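Local coordinates for protein actinorhodin polyketide putative beta-ketoacyl synthase 2 (Streptomyces coelicolor A3, PDB 1TQY) that serves as the chain length factor of actinorhodin biosynthesis, a member of the beta-ketoacyl-ACP synthase family that, with its partner ketosynthase, probably sets the size of the polyketide, at residues P225-A230 and A366-V371; V302-A307 and V331-T336; G360-T365 and D378-E383. One frame throughout, in Å; residues are numbered along the deposited sequence.

Contact 1: P225-A230 and A366-V371; sequences PFDERA and AGVTSV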
# COMPACT_ATOMS: atom_id res chain seq x y z
N PRO B 225 -14.70 -23.90 -3.03
CA PRO B 225 -13.51 -23.97 -3.88
C PRO B 225 -13.11 -25.40 -4.23
O PRO B 225 -13.04 -26.27 -3.37
CB PRO B 225 -12.45 -23.24 -3.05
CG PRO B 225 -12.87 -23.53 -1.64
CD PRO B 225 -14.38 -23.31 -1.72
N PHE B 226 -12.86 -25.63 -5.52
CA PHE B 226 -12.46 -26.94 -6.05
C PHE B 226 -13.61 -27.95 -6.16
O PHE B 226 -13.39 -29.09 -6.57
CB PHE B 226 -11.31 -27.54 -5.22
CG PHE B 226 -10.05 -26.70 -5.24
CD1 PHE B 226 -9.50 -26.21 -4.06
CD2 PHE B 226 -9.43 -26.37 -6.44
CE1 PHE B 226 -8.35 -25.41 -4.07
CE2 PHE B 226 -8.29 -25.57 -6.47
CZ PHE B 226 -7.75 -25.09 -5.29
N ASP B 227 -14.82 -27.54 -5.82
CA ASP B 227 -15.99 -28.42 -5.94
C ASP B 227 -16.60 -28.22 -7.32
O ASP B 227 -16.58 -27.10 -7.85
CB ASP B 227 -17.03 -28.08 -4.88
CG ASP B 227 -18.16 -29.08 -4.83
OD1 ASP B 227 -18.18 -29.94 -3.92
OD2 ASP B 227 -19.04 -29.02 -5.72
N GLU B 228 -17.17 -29.28 -7.90
CA GLU B 228 -17.77 -29.14 -9.22
C GLU B 228 -18.92 -28.14 -9.22
O GLU B 228 -19.28 -27.62 -10.27
CB GLU B 228 -18.24 -30.49 -9.75
CG GLU B 228 -19.28 -31.18 -8.91
CD GLU B 228 -19.82 -32.41 -9.59
OE1 GLU B 228 -19.00 -33.24 -10.06
OE2 GLU B 228 -21.06 -32.55 -9.66
N ARG B 229 -19.48 -27.87 -8.05
CA ARG B 229 -20.58 -26.91 -7.95
C ARG B 229 -20.10 -25.48 -7.62
O ARG B 229 -20.91 -24.60 -7.35
CB ARG B 229 -21.61 -27.36 -6.91
CG ARG B 229 -22.35 -28.67 -7.23
CD ARG B 229 -23.16 -28.58 -8.53
NE ARG B 229 -23.87 -29.82 -8.84
CZ ARG B 229 -24.90 -30.29 -8.13
NH1 ARG B 229 -25.35 -29.62 -7.08
NH2 ARG B 229 -25.48 -31.44 -8.48
N ALA B 230 -18.78 -25.25 -7.63
CA ALA B 230 -18.24 -23.92 -7.34
C ALA B 230 -19.00 -22.88 -8.15
O ALA B 230 -19.16 -23.03 -9.36
CB ALA B 230 -16.76 -23.87 -7.70
N ALA B 366 -14.32 -27.31 4.55
CA ALA B 366 -15.76 -27.47 4.76
C ALA B 366 -16.56 -27.25 3.48
O ALA B 366 -16.11 -26.57 2.57
CB ALA B 366 -16.23 -26.48 5.83
N GLY B 367 -17.76 -27.85 3.43
CA GLY B 367 -18.65 -27.69 2.29
C GLY B 367 -18.45 -28.54 1.04
O GLY B 367 -19.38 -29.21 0.58
N VAL B 368 -17.24 -28.48 0.49
CA VAL B 368 -16.89 -29.23 -0.71
C VAL B 368 -17.21 -30.71 -0.51
O VAL B 368 -16.88 -31.28 0.53
CB VAL B 368 -15.38 -29.08 -1.00
CG1 VAL B 368 -15.01 -29.77 -2.32
CG2 VAL B 368 -15.01 -27.61 -1.04
N THR B 369 -17.86 -31.32 -1.50
CA THR B 369 -18.22 -32.73 -1.43
C THR B 369 -17.73 -33.50 -2.66
O THR B 369 -17.47 -34.69 -2.56
CB THR B 369 -19.74 -32.93 -1.30
OG1 THR B 369 -20.39 -32.34 -2.43
CG2 THR B 369 -20.26 -32.29 -0.03
N SER B 370 -17.64 -32.84 -3.81
CA SER B 370 -17.14 -33.55 -5.00
C SER B 370 -16.15 -32.74 -5.81
O SER B 370 -16.49 -31.74 -6.45
CB SER B 370 -18.30 -34.04 -5.90
OG SER B 370 -19.01 -32.98 -6.51
N VAL B 371 -14.90 -33.19 -5.78
CA VAL B 371 -13.83 -32.53 -6.49
C VAL B 371 -13.62 -33.20 -7.86
O VAL B 371 -13.39 -34.40 -7.94
CB VAL B 371 -12.51 -32.61 -5.68
CG1 VAL B 371 -11.36 -32.00 -6.47
CG2 VAL B 371 -12.69 -31.88 -4.35
O HOH W 1 -20.69 -30.81 -4.64
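Asp227 OD1 is gripped by two successive backbone amides of the 366-371 loop. Thr369 N donates to Asp227 OD1 over 2.8 Å, coming in nearly in line with the C-O bond. Ser370 N reaches the same oxygen, Asp227 OD1, at 3.0 Å from above the carboxylate plane, yet its own N-H path is almost straight (173°). Arg221 adds a salt bridge to OD1 and also bonds to Gly367 O, so one guanidinium joins both sides. The carboxylate is carried to these donors by a first torsion that sets CG anti to the backbone N (chi1 -172°). Its other oxygen, OD2, turns to its own segment: Arg229 N donates to the anti lone pair of Asp227 OD2 at 2.6 Å. A water that donates to OD2 lies 2.7 Å from Thr369 OG1 and forms a water bridge between the two loops. Beyond the carboxylate, Glu228 N donates to Ser370 O over 2.9 Å. Carbon contacts accompany these bonds: Val368 CG1 rests 3.7 Å from Asp227 CB. All three side-chain carbons of Val371 gather round Phe226 O, a buried carbonyl oxygen with no polar partner in the model, while the Phe226 ring leads off to helix 310-324 and Phe226 CB touches Leu379. The arrangement is that of an Asx turn at the start of a type I beta turn, Asp227 to Ala230, whose leading aspartate also clasps the amides of a distant loop.

Contact 2: V302-A307 and V331-T336; sequences VFADGA and VTVPKT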
# COMPACT_ATOMS: atom_id res chain seq x y z
N VAL B 302 -0.44 -27.98 1.42
CA VAL B 302 -0.63 -26.74 0.68
C VAL B 302 -1.96 -26.08 1.01
O VAL B 302 -3.03 -26.65 0.78
CB VAL B 302 -0.57 -27.00 -0.83
CG1 VAL B 302 -0.83 -25.72 -1.59
CG2 VAL B 302 0.77 -27.60 -1.20
N PHE B 303 -1.88 -24.88 1.58
CA PHE B 303 -3.07 -24.10 1.89
C PHE B 303 -3.32 -23.27 0.65
O PHE B 303 -2.74 -22.21 0.47
CB PHE B 303 -2.84 -23.20 3.10
CG PHE B 303 -3.00 -23.91 4.39
CD1 PHE B 303 -2.08 -24.87 4.79
CD2 PHE B 303 -4.11 -23.66 5.20
CE1 PHE B 303 -2.26 -25.57 5.98
CE2 PHE B 303 -4.30 -24.36 6.39
CZ PHE B 303 -3.37 -25.32 6.78
N ALA B 304 -4.19 -23.79 -0.21
CA ALA B 304 -4.54 -23.16 -1.49
C ALA B 304 -5.32 -21.86 -1.38
O ALA B 304 -6.04 -21.64 -0.40
CB ALA B 304 -5.32 -24.16 -2.34
N ASP B 305 -5.18 -21.01 -2.39
CA ASP B 305 -5.89 -19.75 -2.41
C ASP B 305 -7.40 -20.03 -2.34
O ASP B 305 -8.14 -19.31 -1.67
CB ASP B 305 -5.51 -18.96 -3.67
CG ASP B 305 -6.32 -17.69 -3.84
OD1 ASP B 305 -6.19 -16.76 -3.01
OD2 ASP B 305 -7.07 -17.62 -4.83
N GLY B 306 -7.85 -21.08 -3.03
CA GLY B 306 -9.26 -21.44 -3.01
C GLY B 306 -10.19 -20.36 -3.52
O GLY B 306 -11.05 -19.85 -2.78
N ALA B 307 -10.05 -20.03 -4.80
CA ALA B 307 -10.87 -18.99 -5.42
C ALA B 307 -12.38 -19.23 -5.39
O ALA B 307 -13.16 -18.27 -5.29
CB ALA B 307 -10.41 -18.77 -6.85
N VAL B 331 -4.00 -30.96 0.03
CA VAL B 331 -4.37 -29.58 -0.23
C VAL B 331 -5.57 -29.30 0.66
O VAL B 331 -6.39 -30.19 0.90
CB VAL B 331 -4.80 -29.35 -1.70
CG1 VAL B 331 -5.26 -27.90 -1.88
CG2 VAL B 331 -3.64 -29.66 -2.63
N THR B 332 -5.66 -28.08 1.18
CA THR B 332 -6.78 -27.73 2.02
C THR B 332 -7.15 -26.26 1.88
O THR B 332 -6.33 -25.43 1.51
CB THR B 332 -6.51 -28.09 3.51
OG1 THR B 332 -7.69 -27.84 4.27
CG2 THR B 332 -5.38 -27.24 4.07
N VAL B 333 -8.42 -25.96 2.15
CA VAL B 333 -8.92 -24.60 2.04
C VAL B 333 -9.83 -24.29 3.22
O VAL B 333 -11.06 -24.29 3.10
CB VAL B 333 -9.71 -24.42 0.71
CG1 VAL B 333 -10.20 -22.99 0.56
CG2 VAL B 333 -8.82 -24.80 -0.47
N PRO B 334 -9.24 -24.02 4.40
CA PRO B 334 -10.06 -23.71 5.58
C PRO B 334 -10.90 -22.45 5.44
O PRO B 334 -11.93 -22.31 6.11
CB PRO B 334 -9.02 -23.61 6.70
CG PRO B 334 -7.94 -24.55 6.23
CD PRO B 334 -7.83 -24.17 4.78
N LYS B 335 -10.49 -21.53 4.57
CA LYS B 335 -11.26 -20.30 4.41
C LYS B 335 -12.71 -20.56 4.01
O LYS B 335 -13.52 -19.63 3.97
CB LYS B 335 -10.59 -19.35 3.41
CG LYS B 335 -10.41 -19.89 2.00
CD LYS B 335 -9.92 -18.79 1.05
CE LYS B 335 -8.52 -18.28 1.44
NZ LYS B 335 -7.46 -19.34 1.24
N THR B 336 -13.04 -21.81 3.73
CA THR B 336 -14.42 -22.15 3.39
C THR B 336 -15.28 -21.88 4.63
O THR B 336 -16.50 -21.72 4.52
CB THR B 336 -14.56 -23.63 2.99
OG1 THR B 336 -13.87 -24.46 3.94
CG2 THR B 336 -13.98 -23.88 1.60
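Thr332 CG2 sits over the centre of the Phe303 ring, 3.7 Å from the ring centroid and only 6° off its normal, a CH-pi contact between side chains that lie side by side. The methyl stands between the backbone N and carbonyl carbon of Thr332, which leaves OG1 anti to N and bonded to Ala363 O and Thr365 OG1. Pro334 crosses the aromatic side chain at about a right angle, its CG 3.6 Å from Phe303 CE2. On the other face of the sheet, that of Val302 and Val331, Ala304 CB meets Val331 CG1 at 3.8 Å and, just past the strand, Val333 CG2 slightly farther off. Further along, Lys335 bends at its last two torsions (chi3 64°, chi4 67°) and brings NZ to the loop after strand 301-303. Lys335 NZ donates to Asp305 O over 3.0 Å from above the carbonyl plane, and more weakly to Ala304 O. Asp349 supplies its salt-bridge partner, whereas the carboxylate of Asp305 pairs with Arg340. Behind the strands' side chains lies a short parallel ladder: Thr332 N donates to Val302 O at 3.0 Å, and Ala304 N to Thr332 O at 3.2 Å. Helix 310-324 connects the strands in a beta-alpha-beta unit, and helix 345-359 packs on Phe303 and Pro334. Chemistry thus changes along the contact: backbone hydrogen bonds and apolar contacts hold the strands together, while beyond them a buried ammonium group joins the 3-10 turn to two loop carbonyls and Asp349.

Contact 3: G360-T365 and D378-E383; sequences GVIAPT and DLVLGE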
# COMPACT_ATOMS: atom_id res chain seq x y z
N GLY B 360 -0.05 -30.81 14.80
CA GLY B 360 0.13 -32.07 14.10
C GLY B 360 -1.05 -32.56 13.27
O GLY B 360 -1.10 -33.73 12.90
N VAL B 361 -1.99 -31.67 12.96
CA VAL B 361 -3.16 -32.03 12.15
C VAL B 361 -3.44 -30.99 11.08
O VAL B 361 -3.23 -29.79 11.29
CB VAL B 361 -4.43 -32.19 13.01
CG1 VAL B 361 -4.25 -33.33 14.01
CG2 VAL B 361 -4.74 -30.88 13.73
N ILE B 362 -3.92 -31.44 9.92
CA ILE B 362 -4.25 -30.53 8.83
C ILE B 362 -5.70 -30.06 8.93
O ILE B 362 -6.63 -30.87 8.85
CB ILE B 362 -4.04 -31.19 7.44
CG1 ILE B 362 -2.57 -31.62 7.28
CG2 ILE B 362 -4.44 -30.21 6.33
CD1 ILE B 362 -2.26 -32.38 6.00
N ALA B 363 -5.89 -28.75 9.09
CA ALA B 363 -7.22 -28.15 9.18
C ALA B 363 -7.97 -28.59 7.92
O ALA B 363 -7.45 -28.48 6.82
CB ALA B 363 -7.10 -26.64 9.22
N PRO B 364 -9.20 -29.10 8.07
CA PRO B 364 -9.99 -29.56 6.93
C PRO B 364 -10.71 -28.49 6.12
O PRO B 364 -10.74 -27.32 6.50
CB PRO B 364 -10.97 -30.53 7.57
CG PRO B 364 -11.30 -29.81 8.86
CD PRO B 364 -9.91 -29.36 9.34
N THR B 365 -11.29 -28.90 4.99
CA THR B 365 -12.04 -27.99 4.13
C THR B 365 -13.51 -28.33 4.32
O THR B 365 -13.89 -29.50 4.26
CB THR B 365 -11.68 -28.18 2.64
OG1 THR B 365 -10.26 -28.08 2.47
CG2 THR B 365 -12.37 -27.12 1.79
N ASP B 378 -5.42 -33.70 -3.97
CA ASP B 378 -5.78 -34.49 -2.80
C ASP B 378 -6.31 -33.50 -1.76
O ASP B 378 -5.55 -33.01 -0.94
CB ASP B 378 -4.53 -35.23 -2.27
CG ASP B 378 -4.81 -35.99 -0.98
OD1 ASP B 378 -5.99 -36.26 -0.67
OD2 ASP B 378 -3.84 -36.35 -0.28
N LEU B 379 -7.61 -33.20 -1.81
CA LEU B 379 -8.22 -32.26 -0.86
C LEU B 379 -8.57 -32.87 0.48
O LEU B 379 -9.10 -33.97 0.54
CB LEU B 379 -9.51 -31.66 -1.43
CG LEU B 379 -9.54 -30.20 -1.91
CD1 LEU B 379 -11.01 -29.78 -2.05
CD2 LEU B 379 -8.83 -29.29 -0.92
N VAL B 380 -8.27 -32.14 1.56
CA VAL B 380 -8.59 -32.62 2.90
C VAL B 380 -10.01 -32.14 3.23
O VAL B 380 -10.23 -30.95 3.46
CB VAL B 380 -7.62 -32.05 3.96
CG1 VAL B 380 -7.97 -32.62 5.32
CG2 VAL B 380 -6.18 -32.41 3.59
N LEU B 381 -10.95 -33.07 3.25
CA LEU B 381 -12.35 -32.74 3.52
C LEU B 381 -12.90 -33.38 4.78
O LEU B 381 -12.43 -34.42 5.23
CB LEU B 381 -13.21 -33.16 2.33
CG LEU B 381 -12.82 -32.64 0.95
CD1 LEU B 381 -13.63 -33.38 -0.12
CD2 LEU B 381 -13.05 -31.16 0.88
N GLY B 382 -13.92 -32.75 5.36
CA GLY B 382 -14.53 -33.28 6.56
C GLY B 382 -13.74 -33.13 7.85
O GLY B 382 -13.75 -32.08 8.48
N GLU B 383 -13.04 -34.19 8.24
CA GLU B 383 -12.26 -34.18 9.46
C GLU B 383 -10.80 -33.79 9.24
O GLU B 383 -10.26 -33.93 8.13
CB GLU B 383 -12.35 -35.56 10.13
CG GLU B 383 -13.78 -36.02 10.45
CD GLU B 383 -14.58 -35.02 11.29
OE1 GLU B 383 -14.06 -34.57 12.35
OE2 GLU B 383 -15.72 -34.69 10.90
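Among the polar bonds, Thr365 grips Val380 O twice. Its backbone N donates over 2.8 Å to Val380 O, tilted 21° from the carbonyl plane, and its hydroxyl OG1 donates to Val380 O at 3.0 Å, tilted by 28°. Both donors can serve one acceptor because OG1 stands beside the backbone N, anti to the carbonyl carbon (chi1 -54°). The hydroxyl has a second task, since Val333 N also bonds to it. A weak, long bond from Gly382 N to Thr365 O, 3.4 Å, completes a single backbone bridge that pairs Thr365 with Leu381. The apolar contacts flank this bridge. Ile362 and Val380 meet methyl to methyl, CG2 to CG2 at 3.9 Å, the side chains crossing at about a right angle. Leu381 starts out away from the 360-365 segment, but its branch end returns, and Leu381 CD2 comes within 3.7 Å of Thr365 CB. A third kind of contact sets proline carbons against carbonyl oxygens: Pro364 CB lies 3.3 Å from Gly382 O, with Glu383 O close by. The chain of 360-365 leaves helix 345-359 at Gly360 and passes strand 330-332, where Ile362 rests on Pro330 and Thr332. Ala363 packs on Val33 of helix 26-34, while the short, weakly bonded strand 378-379 runs parallel to strand 330-332, held through the backbone bonds of Asp378 and Val380 with Val331.

Contact 2 is wholly buried, contact 3 largely so, and contact 1 only in part, with exposed residues along its margin. Their chemistry follows this order: a parallel ladder with apolar packing in contact 2, one bridge and a twice-gripped carbonyl in contact 3, and a carboxylate clasping amides with water in contact 1. Contacts 2 and 3 reach the same sheet, for strands 330-332 and 378-379 are neighbours in it; the 360-365 loop is tied to strand 330-332 as well, through Thr332. Contact 1 lies against both: Pro225 packs on Val333 and Thr336, while Val368 and Val371 pack on Leu381 and Leu379 respectively.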